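Local structure of Sel1 repeat family protein (Pseudomonas aeruginosa, 6LCH) at residues A[32-37]-A[47-52]; A[51-54]-A[60-63]; A[65-68]-A[72-75]; A[67-70]-A[76-79]; A[82-87]-A[104-109]. The protein is an immunity protein of the type VI secretion system that probably protects Pseudomonas aeruginosa by binding the effector PldB through a scaffold of Sel1 repeats. All coordinates share one frame; numbering follows the deposited sequence.

Interaction 1: residues A[32-37]-A[47-52]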
loop_
_atom_site.group_PDB
_atom_site.type_symbol
_atom_site.label_atom_id
_atom_site.label_comp_id
_atom_site.label_asym_id
_atom_site.label_seq_id
_atom_site.Cartn_x
_atom_site.Cartn_y
_atom_site.Cartn_z
ATOM N N ALA A 32 -5.800 17.150 -0.303
ATOM C CA ALA A 32 -4.672 16.247 -0.497
ATOM C C ALA A 32 -3.485 16.969 -1.119
ATOM O O ALA A 32 -2.333 16.719 -0.745
ATOM C CB ALA A 32 -5.093 15.059 -1.364
ATOM N N THR A 33 -3.744 17.868 -2.073
ATOM C CA THR A 33 -2.663 18.624 -2.699
ATOM C C THR A 33 -2.022 19.588 -1.711
ATOM O O THR A 33 -0.791 19.704 -1.656
ATOM C CB THR A 33 -3.187 19.382 -3.919
ATOM O OG1 THR A 33 -3.644 18.448 -4.902
ATOM C CG2 THR A 33 -2.097 20.252 -4.522
ATOM N N LEU A 34 -2.838 20.286 -0.920
ATOM C CA LEU A 34 -2.303 21.217 0.063
ATOM C C LEU A 34 -1.486 20.518 1.140
ATOM O O LEU A 34 -0.693 21.178 1.813
ATOM C CB LEU A 34 -3.437 22.013 0.715
ATOM C CG LEU A 34 -4.166 23.030 -0.169
ATOM C CD1 LEU A 34 -5.303 23.685 0.594
ATOM C CD2 LEU A 34 -3.198 24.077 -0.697
ATOM N N ALA A 35 -1.656 19.209 1.319
ATOM C CA ALA A 35 -0.929 18.462 2.341
ATOM C C ALA A 35 0.469 18.044 1.901
ATOM O O ALA A 35 1.128 17.288 2.622
ATOM C CB ALA A 35 -1.723 17.218 2.752
ATOM N N LYS A 36 0.947 18.533 0.763
ATOM C CA LYS A 36 2.185 18.042 0.166
ATOM C C LYS A 36 3.414 18.946 0.308
ATOM O O LYS A 36 4.492 18.445 0.657
ATOM C CB LYS A 36 1.945 17.760 -1.319
ATOM C CG LYS A 36 1.492 16.344 -1.611
ATOM C CD LYS A 36 0.777 16.252 -2.941
ATOM C CE LYS A 36 0.375 14.818 -3.235
ATOM N NZ LYS A 36 -0.573 14.730 -4.383
ATOM N N PRO A 37 3.316 20.274 0.052
ATOM C CA PRO A 37 4.514 21.032 -0.346
ATOM C C PRO A 37 5.428 21.485 0.786
ATOM O O PRO A 37 5.313 21.018 1.925
ATOM C CB PRO A 37 3.911 22.239 -1.068
ATOM C CG PRO A 37 2.672 22.510 -0.294
ATOM C CD PRO A 37 2.152 21.169 0.189
ATOM N N VAL A 47 -8.058 20.577 7.070
ATOM C CA VAL A 47 -9.068 19.889 7.869
ATOM C C VAL A 47 -10.466 20.271 7.401
ATOM O O VAL A 47 -11.356 19.418 7.295
ATOM C CB VAL A 47 -8.869 20.198 9.365
ATOM C CG1 VAL A 47 -10.066 19.717 10.178
ATOM C CG2 VAL A 47 -7.579 19.569 9.882
ATOM N N GLY A 48 -10.679 21.555 7.102
ATOM C CA GLY A 48 -11.987 21.991 6.640
ATOM C C GLY A 48 -12.435 21.256 5.391
ATOM O O GLY A 48 -13.527 20.687 5.349
ATOM N N LEU A 49 -11.582 21.239 4.365
ATOM C CA LEU A 49 -11.915 20.551 3.123
ATOM C C LEU A 49 -12.152 19.066 3.360
ATOM O O LEU A 49 -13.180 18.515 2.943
ATOM C CB LEU A 49 -10.799 20.754 2.101
ATOM C CG LEU A 49 -10.600 22.188 1.622
ATOM C CD1 LEU A 49 -9.179 22.379 1.133
ATOM C CD2 LEU A 49 -11.600 22.516 0.527
ATOM N N TYR A 50 -11.201 18.401 4.024
ATOM C CA TYR A 50 -11.338 16.979 4.322
ATOM C C TYR A 50 -12.652 16.685 5.033
ATOM O O TYR A 50 -13.386 15.765 4.651
ATOM C CB TYR A 50 -10.161 16.510 5.180
ATOM C CG TYR A 50 -8.962 16.016 4.403
ATOM C CD1 TYR A 50 -9.081 15.601 3.081
ATOM C CD2 TYR A 50 -7.709 15.949 5.002
ATOM C CE1 TYR A 50 -7.983 15.144 2.375
ATOM C CE2 TYR A 50 -6.609 15.495 4.308
ATOM C CZ TYR A 50 -6.748 15.091 2.997
ATOM O OH TYR A 50 -5.645 14.642 2.305
ATOM N N SER A 51 -12.958 17.452 6.084
ATOM C CA SER A 51 -14.175 17.199 6.849
ATOM C C SER A 51 -15.416 17.452 6.006
ATOM O O SER A 51 -16.364 16.657 6.029
ATOM C CB SER A 51 -14.193 18.061 8.110
ATOM O OG SER A 51 -12.972 17.942 8.819
ATOM N N LYS A 52 -15.425 18.558 5.256
ATOM C CA LYS A 52 -16.531 18.841 4.347
ATOM C C LYS A 52 -16.769 17.676 3.395
ATOM O O LYS A 52 -17.915 17.272 3.164
ATOM C CB LYS A 52 -16.244 20.121 3.557
ATOM C CG LYS A 52 -16.579 21.415 4.286
ATOM C CD LYS A 52 -16.232 22.636 3.431
ATOM C CE LYS A 52 -14.748 22.983 3.511
ATOM N NZ LYS A 52 -14.334 24.046 2.544
#

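Interaction 2: residues A[51-54]-A[60-63]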
loop_
_atom_site.group_PDB
_atom_site.type_symbol
_atom_site.label_atom_id
_atom_site.label_comp_id
_atom_site.label_asym_id
_atom_site.label_seq_id
_atom_site.Cartn_x
_atom_site.Cartn_y
_atom_site.Cartn_z
ATOM N N SER A 51 -12.958 17.452 6.084
ATOM C CA SER A 51 -14.175 17.199 6.849
ATOM C C SER A 51 -15.416 17.452 6.006
ATOM O O SER A 51 -16.364 16.657 6.029
ATOM C CB SER A 51 -14.193 18.061 8.110
ATOM O OG SER A 51 -12.972 17.942 8.819
ATOM N N LYS A 52 -15.425 18.558 5.256
ATOM C CA LYS A 52 -16.531 18.841 4.347
ATOM C C LYS A 52 -16.769 17.676 3.395
ATOM O O LYS A 52 -17.915 17.272 3.164
ATOM C CB LYS A 52 -16.244 20.121 3.557
ATOM C CG LYS A 52 -16.579 21.415 4.286
ATOM C CD LYS A 52 -16.232 22.636 3.431
ATOM C CE LYS A 52 -14.748 22.983 3.511
ATOM N NZ LYS A 52 -14.334 24.046 2.544
ATOM N N ALA A 53 -15.693 17.116 2.840
ATOM C CA ALA A 53 -15.843 15.958 1.972
ATOM C C ALA A 53 -16.332 14.746 2.757
ATOM O O ALA A 53 -17.161 13.973 2.262
ATOM C CB ALA A 53 -14.518 15.657 1.273
ATOM N N ALA A 54 -15.843 14.579 3.990
ATOM C CA ALA A 54 -16.225 13.421 4.796
ATOM C C ALA A 54 -17.706 13.449 5.145
ATOM O O ALA A 54 -18.361 12.402 5.186
ATOM C CB ALA A 54 -15.382 13.369 6.069
ATOM N N LYS A 60 -12.258 8.341 0.884
ATOM C CA LYS A 60 -10.829 8.620 0.970
ATOM C C LYS A 60 -10.563 9.836 1.847
ATOM O O LYS A 60 -9.564 9.882 2.573
ATOM C CB LYS A 60 -10.241 8.811 -0.424
ATOM C CG LYS A 60 -10.070 7.509 -1.177
ATOM C CD LYS A 60 -10.168 7.713 -2.672
ATOM C CE LYS A 60 -9.755 6.458 -3.418
ATOM N NZ LYS A 60 -8.281 6.257 -3.380
ATOM N N ALA A 61 -11.458 10.823 1.809
ATOM C CA ALA A 61 -11.333 11.966 2.708
ATOM C C ALA A 61 -11.447 11.537 4.165
ATOM O O ALA A 61 -10.728 12.052 5.025
ATOM C CB ALA A 61 -12.395 13.012 2.371
ATOM N N MET A 62 -12.353 10.598 4.461
ATOM C CA MET A 62 -12.458 10.058 5.815
ATOM C C MET A 62 -11.173 9.355 6.221
ATOM O O MET A 62 -10.686 9.524 7.346
ATOM C CB MET A 62 -13.630 9.080 5.901
ATOM C CG MET A 62 -14.984 9.718 5.762
ATOM S SD MET A 62 -16.291 8.535 6.091
ATOM C CE MET A 62 -16.256 7.492 4.662
ATOM N N HIS A 63 -10.621 8.547 5.318
ATOM C CA HIS A 63 -9.372 7.850 5.601
ATOM C C HIS A 63 -8.232 8.839 5.832
ATOM O O HIS A 63 -7.516 8.754 6.835
ATOM C CB HIS A 63 -9.055 6.896 4.449
ATOM C CG HIS A 63 -7.688 6.288 4.520
ATOM N ND1 HIS A 63 -7.418 5.149 5.248
ATOM C CD2 HIS A 63 -6.515 6.659 3.953
ATOM C CE1 HIS A 63 -6.137 4.847 5.130
ATOM N NE2 HIS A 63 -5.566 5.748 4.349
#

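Interaction 3: residues A[65-68]-A[72-75]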
loop_
_atom_site.group_PDB
_atom_site.type_symbol
_atom_site.label_atom_id
_atom_site.label_comp_id
_atom_site.label_asym_id
_atom_site.label_seq_id
_atom_site.Cartn_x
_atom_site.Cartn_y
_atom_site.Cartn_z
ATOM N N LEU A 65 -8.313 12.047 6.596
ATOM C CA LEU A 65 -8.505 12.901 7.762
ATOM C C LEU A 65 -8.263 12.132 9.053
ATOM O O LEU A 65 -7.598 12.633 9.968
ATOM C CB LEU A 65 -9.910 13.500 7.746
ATOM C CG LEU A 65 -10.235 14.439 8.905
ATOM C CD1 LEU A 65 -9.183 15.534 8.998
ATOM C CD2 LEU A 65 -11.634 15.025 8.737
ATOM N N ALA A 66 -8.783 10.906 9.140
ATOM C CA ALA A 66 -8.587 10.111 10.346
ATOM C C ALA A 66 -7.117 9.784 10.563
ATOM O O ALA A 66 -6.653 9.712 11.706
ATOM C CB ALA A 66 -9.414 8.832 10.269
ATOM N N ASN A 67 -6.361 9.579 9.481
ATOM C CA ASN A 67 -4.932 9.352 9.654
ATOM C C ASN A 67 -4.255 10.560 10.281
ATOM O O ASN A 67 -3.277 10.402 11.011
ATOM C CB ASN A 67 -4.255 9.006 8.330
ATOM C CG ASN A 67 -2.865 8.420 8.533
ATOM O OD1 ASN A 67 -2.694 7.441 9.261
ATOM N ND2 ASN A 67 -1.862 9.032 7.914
ATOM N N LEU A 68 -4.759 11.768 10.016
ATOM C CA LEU A 68 -4.248 12.947 10.709
ATOM C C LEU A 68 -4.630 12.924 12.189
ATOM O O LEU A 68 -3.798 13.210 13.059
ATOM C CB LEU A 68 -4.765 14.223 10.040
ATOM C CG LEU A 68 -4.602 14.369 8.523
ATOM C CD1 LEU A 68 -5.026 15.760 8.066
ATOM C CD2 LEU A 68 -3.176 14.069 8.085
ATOM N N GLY A 72 -0.712 12.323 15.390
ATOM C CA GLY A 72 -0.803 13.763 15.495
ATOM C C GLY A 72 0.288 14.425 14.697
ATOM O O GLY A 72 0.704 15.544 15.010
ATOM N N TRP A 73 0.746 13.735 13.651
ATOM C CA TRP A 73 1.930 14.192 12.932
ATOM C C TRP A 73 1.828 15.616 12.397
ATOM O O TRP A 73 2.852 16.321 12.437
ATOM C CB TRP A 73 2.289 13.196 11.816
ATOM C CG TRP A 73 1.485 13.255 10.533
ATOM C CD1 TRP A 73 0.488 12.409 10.156
ATOM C CD2 TRP A 73 1.653 14.175 9.449
ATOM N NE1 TRP A 73 0.005 12.752 8.921
ATOM C CE2 TRP A 73 0.706 13.833 8.461
ATOM C CE3 TRP A 73 2.508 15.254 9.216
ATOM C CZ2 TRP A 73 0.588 14.532 7.267
ATOM C CZ3 TRP A 73 2.387 15.949 8.028
ATOM C CH2 TRP A 73 1.436 15.583 7.068
ATOM N N PRO A 74 0.686 16.109 11.901
ATOM C CA PRO A 74 0.663 17.498 11.424
ATOM C C PRO A 74 0.850 18.475 12.574
ATOM O O PRO A 74 0.275 18.313 13.653
ATOM C CB PRO A 74 -0.725 17.643 10.787
ATOM C CG PRO A 74 -1.222 16.256 10.587
ATOM C CD PRO A 74 -0.624 15.462 11.692
ATOM N N GLY A 75 1.675 19.494 12.330
ATOM C CA GLY A 75 1.905 20.503 13.348
ATOM C C GLY A 75 0.626 21.180 13.797
ATOM O O GLY A 75 0.470 21.515 14.974
#

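Interaction 4: residues A[67-70]-A[76-79]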
loop_
_atom_site.group_PDB
_atom_site.type_symbol
_atom_site.label_atom_id
_atom_site.label_comp_id
_atom_site.label_asym_id
_atom_site.label_seq_id
_atom_site.Cartn_x
_atom_site.Cartn_y
_atom_site.Cartn_z
ATOM N N ASN A 67 -6.361 9.579 9.481
ATOM C CA ASN A 67 -4.932 9.352 9.654
ATOM C C ASN A 67 -4.255 10.560 10.281
ATOM O O ASN A 67 -3.277 10.402 11.011
ATOM C CB ASN A 67 -4.255 9.006 8.330
ATOM C CG ASN A 67 -2.865 8.420 8.533
ATOM O OD1 ASN A 67 -2.694 7.441 9.261
ATOM N ND2 ASN A 67 -1.862 9.032 7.914
ATOM N N LEU A 68 -4.759 11.768 10.016
ATOM C CA LEU A 68 -4.248 12.947 10.709
ATOM C C LEU A 68 -4.630 12.924 12.189
ATOM O O LEU A 68 -3.798 13.210 13.059
ATOM C CB LEU A 68 -4.765 14.223 10.040
ATOM C CG LEU A 68 -4.602 14.369 8.523
ATOM C CD1 LEU A 68 -5.026 15.760 8.066
ATOM C CD2 LEU A 68 -3.176 14.069 8.085
ATOM N N TYR A 69 -5.890 12.588 12.491
ATOM C CA TYR A 69 -6.356 12.579 13.877
ATOM C C TYR A 69 -5.820 11.378 14.650
ATOM O O TYR A 69 -5.528 11.488 15.848
ATOM C CB TYR A 69 -7.884 12.572 13.924
ATOM C CG TYR A 69 -8.552 13.869 13.534
ATOM C CD1 TYR A 69 -8.143 15.082 14.071
ATOM C CD2 TYR A 69 -9.606 13.876 12.635
ATOM C CE1 TYR A 69 -8.769 16.267 13.715
ATOM C CE2 TYR A 69 -10.233 15.047 12.278
ATOM C CZ TYR A 69 -9.808 16.240 12.814
ATOM O OH TYR A 69 -10.442 17.411 12.450
ATOM N N ARG A 70 -5.726 10.214 14.000
ATOM C CA ARG A 70 -5.252 9.016 14.688
ATOM C C ARG A 70 -3.833 9.209 15.198
ATOM O O ARG A 70 -3.527 8.917 16.362
ATOM C CB ARG A 70 -5.324 7.812 13.753
ATOM C CG ARG A 70 -4.831 6.521 14.362
ATOM C CD ARG A 70 -4.756 5.438 13.310
ATOM N NE ARG A 70 -3.574 5.596 12.472
ATOM C CZ ARG A 70 -2.339 5.315 12.873
ATOM N NH1 ARG A 70 -2.131 4.863 14.102
ATOM N NH2 ARG A 70 -1.313 5.488 12.049
ATOM N N GLY A 76 -0.316 21.368 12.875
ATOM C CA GLY A 76 -1.542 22.059 13.207
ATOM C C GLY A 76 -2.788 21.197 13.275
ATOM O O GLY A 76 -3.893 21.710 13.084
ATOM N N VAL A 77 -2.641 19.899 13.542
ATOM C CA VAL A 77 -3.780 18.993 13.673
ATOM C C VAL A 77 -3.629 18.198 14.964
ATOM O O VAL A 77 -2.628 17.498 15.156
ATOM C CB VAL A 77 -3.924 18.043 12.472
ATOM C CG1 VAL A 77 -5.137 17.135 12.665
ATOM C CG2 VAL A 77 -4.062 18.835 11.181
ATOM N N GLU A 78 -4.638 18.284 15.824
ATOM C CA GLU A 78 -4.610 17.664 17.139
ATOM C C GLU A 78 -4.854 16.163 17.039
ATOM O O GLU A 78 -5.711 15.714 16.273
ATOM C CB GLU A 78 -5.680 18.305 18.025
ATOM C CG GLU A 78 -6.872 18.869 17.227
ATOM C CD GLU A 78 -7.142 20.340 17.511
ATOM O OE1 GLU A 78 -7.093 20.742 18.692
ATOM O OE2 GLU A 78 -7.400 21.100 16.552
ATOM N N LYS A 79 -4.094 15.387 17.817
ATOM C CA LYS A 79 -4.435 13.982 18.020
ATOM C C LYS A 79 -5.833 13.877 18.599
ATOM O O LYS A 79 -6.112 14.444 19.658
ATOM C CB LYS A 79 -3.451 13.295 18.968
ATOM C CG LYS A 79 -2.048 13.141 18.465
ATOM C CD LYS A 79 -1.026 13.680 19.436
ATOM C CE LYS A 79 0.380 13.556 18.871
ATOM N NZ LYS A 79 0.718 14.714 17.995
#

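Interaction 5: residues A[82-87]-A[104-109]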
loop_
_atom_site.group_PDB
_atom_site.type_symbol
_atom_site.label_atom_id
_atom_site.label_comp_id
_atom_site.label_asym_id
_atom_site.label_seq_id
_atom_site.Cartn_x
_atom_site.Cartn_y
_atom_site.Cartn_z
ATOM N N GLN A 82 -10.818 9.693 19.115
ATOM C CA GLN A 82 -12.253 9.523 18.909
ATOM C C GLN A 82 -12.683 10.062 17.553
ATOM O O GLN A 82 -13.529 9.460 16.882
ATOM C CB GLN A 82 -13.039 10.201 20.031
ATOM C CG GLN A 82 -14.549 9.999 19.924
ATOM C CD GLN A 82 -14.960 8.545 20.085
ATOM O OE1 GLN A 82 -14.580 7.885 21.051
ATOM N NE2 GLN A 82 -15.739 8.040 19.135
ATOM N N LYS A 83 -12.120 11.199 17.131
ATOM C CA LYS A 83 -12.429 11.713 15.802
ATOM C C LYS A 83 -12.037 10.714 14.722
ATOM O O LYS A 83 -12.740 10.568 13.714
ATOM C CB LYS A 83 -11.729 13.048 15.576
ATOM C CG LYS A 83 -12.584 14.240 15.929
ATOM C CD LYS A 83 -11.966 15.513 15.401
ATOM C CE LYS A 83 -12.088 16.627 16.413
ATOM N NZ LYS A 83 -10.961 17.599 16.300
ATOM N N ALA A 84 -10.926 10.002 14.925
ATOM C CA ALA A 84 -10.529 8.973 13.973
ATOM C C ALA A 84 -11.490 7.792 14.003
ATOM O O ALA A 84 -11.886 7.285 12.948
ATOM C CB ALA A 84 -9.102 8.512 14.260
ATOM N N LEU A 85 -11.878 7.347 15.206
ATOM C CA LEU A 85 -12.813 6.231 15.324
ATOM C C LEU A 85 -14.142 6.552 14.659
ATOM O O LEU A 85 -14.705 5.715 13.944
ATOM C CB LEU A 85 -13.044 5.880 16.797
ATOM C CG LEU A 85 -11.876 5.386 17.653
ATOM C CD1 LEU A 85 -12.318 5.227 19.102
ATOM C CD2 LEU A 85 -11.336 4.079 17.120
ATOM N N ASP A 86 -14.662 7.759 14.890
ATOM C CA ASP A 86 -15.947 8.135 14.307
ATOM C C ASP A 86 -15.869 8.183 12.790
ATOM O O ASP A 86 -16.824 7.808 12.102
ATOM C CB ASP A 86 -16.406 9.478 14.871
ATOM C CG ASP A 86 -16.560 9.452 16.378
ATOM O OD1 ASP A 86 -16.653 10.540 16.986
ATOM O OD2 ASP A 86 -16.581 8.340 16.955
ATOM N N LEU A 87 -14.737 8.635 12.247
ATOM C CA LEU A 87 -14.551 8.597 10.801
ATOM C C LEU A 87 -14.454 7.164 10.298
ATOM O O LEU A 87 -14.982 6.841 9.228
ATOM C CB LEU A 87 -13.303 9.386 10.411
ATOM C CG LEU A 87 -13.470 10.905 10.348
ATOM C CD1 LEU A 87 -12.117 11.596 10.472
ATOM C CD2 LEU A 87 -14.171 11.328 9.062
ATOM N N GLY A 104 -9.675 -1.915 12.648
ATOM C CA GLY A 104 -8.932 -2.961 13.335
ATOM C C GLY A 104 -7.585 -2.493 13.846
ATOM O O GLY A 104 -7.104 -2.978 14.872
ATOM N N ALA A 105 -6.958 -1.550 13.141
ATOM C CA ALA A 105 -5.732 -0.934 13.631
ATOM C C ALA A 105 -5.987 0.022 14.787
ATOM O O ALA A 105 -5.032 0.437 15.452
ATOM C CB ALA A 105 -5.022 -0.195 12.496
ATOM N N MET A 106 -7.244 0.377 15.041
ATOM C CA MET A 106 -7.585 1.278 16.135
ATOM C C MET A 106 -7.905 0.523 17.417
ATOM O O MET A 106 -7.217 0.682 18.431
ATOM C CB MET A 106 -8.778 2.145 15.743
ATOM C CG MET A 106 -8.402 3.297 14.891
ATOM S SD MET A 106 -7.151 4.342 15.646
ATOM C CE MET A 106 -8.159 5.657 16.309
ATOM N N ILE A 107 -8.966 -0.286 17.385
ATOM C CA ILE A 107 -9.509 -0.912 18.581
ATOM C C ILE A 107 -9.152 -2.381 18.683
ATOM O O ILE A 107 -9.621 -3.061 19.606
ATOM C CB ILE A 107 -11.039 -0.740 18.634
ATOM C CG1 ILE A 107 -11.687 -1.458 17.448
ATOM C CG2 ILE A 107 -11.401 0.734 18.629
ATOM C CD1 ILE A 107 -13.202 -1.428 17.460
ATOM N N GLY A 108 -8.347 -2.896 17.770
ATOM C CA GLY A 108 -7.976 -4.299 17.824
ATOM C C GLY A 108 -8.626 -5.084 16.699
ATOM O O GLY A 108 -9.788 -4.850 16.335
ATOM N N ASN A 109 -7.865 -6.023 16.134
ATOM C CA ASN A 109 -8.395 -6.870 15.070
ATOM C C ASN A 109 -9.572 -7.697 15.569
ATOM O O ASN A 109 -10.621 -7.766 14.918
ATOM C CB ASN A 109 -7.293 -7.781 14.526
ATOM C CG ASN A 109 -7.710 -8.520 13.269
ATOM O OD1 ASN A 109 -8.418 -7.978 12.423
ATOM N ND2 ASN A 109 -7.281 -9.769 13.147
#

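Interaction 1: residues A[32-37]-A[47-52]
Y50 reaches from helix 43-55 to the last turns of helix 22-34 and sets its hydroxyl against A32. The phenol OH lies 3.4 Å from A32 CA and 3.7 Å from A32 CB, so the touch is made by the end of the side chain. The ring follows at a slant: CE1 and CZ both stand 4.0 Å from A32 N, an approach that is neither over a face nor at an edge. A chi1 of -90° swings the ring out from a CA-CB bond that does not itself aim at the opposite helix. This is a van der Waals contact; the hydroxyl of this buried tyrosine is hydrogen-bonded to N64 ND2, which helps to hold the end of the ring.

The second touch pairs two leucines. L34 and L49 both point at the opposite segment, and their side chains meet at about a right angle, CD1 of L34 lying 4.1 Å from CD1 of L49. Each has CG opposite its carbonyl carbon (chi1 -69° in L34 and -65° in L49), which sends the branched end across the gap. The methyls only graze, and the contact buries a modest 137 Å² in all. A35 then leaves helical geometry, so the chain turns off just beyond the leucine.

Helices 22-34 and 43-55 thus form an antiparallel pair near the N-terminal end of the superhelix. L49 and Y50 also rest on A31, while Y50 leans on L65 and L68 of helix 59-70, which packs next in the row.

Interaction 2: residues A[51-54]-A[60-63]
A53 and A61 meet methyl to methyl, CB to CB at 3.6 Å, where helices 43-55 and 59-70 come close. Both CB atoms aim at the opposite helix. Beside them A54 presses its CB on CG of M62 at 3.7 Å, and the same CG lies 4.0 Å from A54 CA. Small residues permit this closeness: the CA atoms of A54 and M62 are 5.2 Å apart, and A61 CB reaches as far as the backbone N of A54, 4.1 Å away. M62 touches by the root of its chain. With CG opposite the carbonyl carbon (chi1 -68°), the methylene lies against A54 while the thioether runs on and bends at chi3, toward K90 and M91 of helix 81-93.

All four touching residues are buried, and the contact is wholly apolar. The other side is looser: K52 and K60 turn outward to solvent, and the ammonium of K52 makes a cation-pi contact with W27. H63 also faces elsewhere, its ND1 hydrogen-bonded to D102.

Alanines at the close approach of two helices joined by a short turn are characteristic of Sel1 repeats, members of the TPR clan, in which such helical hairpins stack side by side into a superhelix.

Interaction 3: residues A[65-68]-A[72-75]
L68 touches both W73 and P74 with one methyl, CD2. It lies 3.5 Å from NE1 of the indole and 3.9 Å from CZ2, approaching at a slant that is neither face-on nor edge-on. The same CD2 is 3.9 Å from CG of P74, and the leucine side chain runs at about a right angle to the proline ring. L68 CB adds a looser contact with that CG at 4.1 Å. Its chi1 of -51°, with CG opposite the carbonyl carbon, brings the forked end over to the loop although the CA-CB bond does not aim there. On the outer margin the amide of N67 approaches the indole obliquely, its ND2 4.3 Å from W73 NE1, too far for a bond.

The next shell explains why the rings stand where they do. W73 has chi1 of 79°, which places CG between its backbone N and carbonyl carbon and folds the indole back over the residue that follows. P74 CD accordingly sits 3.3 Å above one face of the indole, toward its rim, giving a CH-pi type of packing between neighbours in sequence. G72, whose CA is 3.9 Å from L68 O, lets the chain pass close to the helix end before these two rings.

Further out, W43 at the start of helix 43-55 meets W73 edge-to-face and also touches L68 and P74. The loop between helices 59-70 and 81-93 is thereby laid against helix 59-70 and the preceding helix together.

Interaction 4: residues A[67-70]-A[76-79]
Y69 O, near the end of helix 59-70, receives a CA-H...O contact from K79, with CA to O at 3.5 Å and an angle of 140° at the hydrogen. It is a weak interaction, found where the CA atoms of Y69 and K79 are 4.8 Å apart; a backbone hydrogen bond between Y69 and D80 fastens the chain one residue further on. A second carbonyl is met by the tyrosine ring: E78 O lies in the ring plane at its edge, 3.3 Å from CD1, so an aromatic C-H faces the oxygen.

V77 packs on the same side of the ring, against CD1 and CE1. Its CG1, opposite the backbone N (chi1 -179°), is 3.9 Å from CE1 of Y69 and equally 3.9 Å from CB of L68. The valine and tyrosine side chains run at about a right angle, and the methyl approaches the ring obliquely. L68 contributes here by its CB, while Y69, V77 and L68 are all buried.

On the outer side K79 turns away. Its chain bends at chi2 and chi4, and NZ curls back to a weak hydrogen bond with G72 O inside the same loop.

The loop segment 76-79 therefore runs beside the last turn of helix 59-70. Helix 43-55 borders it through W43 and V47, both touching V77, and helix 81-93 follows, with K83 and L87 on Y69.

Interaction 5: residues A[82-87]-A[104-109]
Helices 81-93 and 97-107 approach with L85 and M106 as the nearest pair, their CA atoms 7.2 Å apart. L85 sets its CD2 methyl against both M106 and I107: it is 3.5 Å from M106 CB, tighter than a usual carbon contact, and 3.7 Å from I107 CG2. The leucine and methionine side chains slant across each other. M106 folds back beside that methyl, bends at chi2 (-56°) and chi3 (-99°) bringing its terminal CE to 3.6 Å from L85 CD2. The same CE reaches A84, whose CB lies 3.6 Å away, so the terminal methyl of M106 touches A84 and L85 at once, while its CB meets L85 alone. I107 offers its CG2 branch and closes the exposed margin of the contact.

The interface is entirely apolar and lies partly open at its edge. G108 is the first residue to leave helical backbone angles, with a positive phi (110°) that suits glycine, and N109 OD1 accepts a hydrogen bond from L124 N.

M106 also touches R70 of helix 59-70, and I107 rests on F123 of helix 123-129. Helix 81-93 is in turn backed by helix 59-70, L87 packing on M62 and L65 of that helix, so the contact joins successive helices of the row.

Interactions 1 and 2 hold helix 43-55 against helix 22-34 and helix 59-70 respectively, and share S51 and K52. Interaction 2 is buried and rests on alanines, whereas interaction 1 spans a wider gap with Y50 and two leucines and is only partly buried. Interactions 3 and 4 start from the same end of helix 59-70 and lay one loop on it, with centres 3 Å apart; they add an indole, a proline and backbone carbonyls as contact partners. Among the helix-helix contacts only interaction 1 uses an aromatic ring. Interaction 5 carries the row on to helix 97-107 with partly buried aliphatic packing. L87 links it to interaction 2 through A54 and M62, and M106 to interaction 4 through R70.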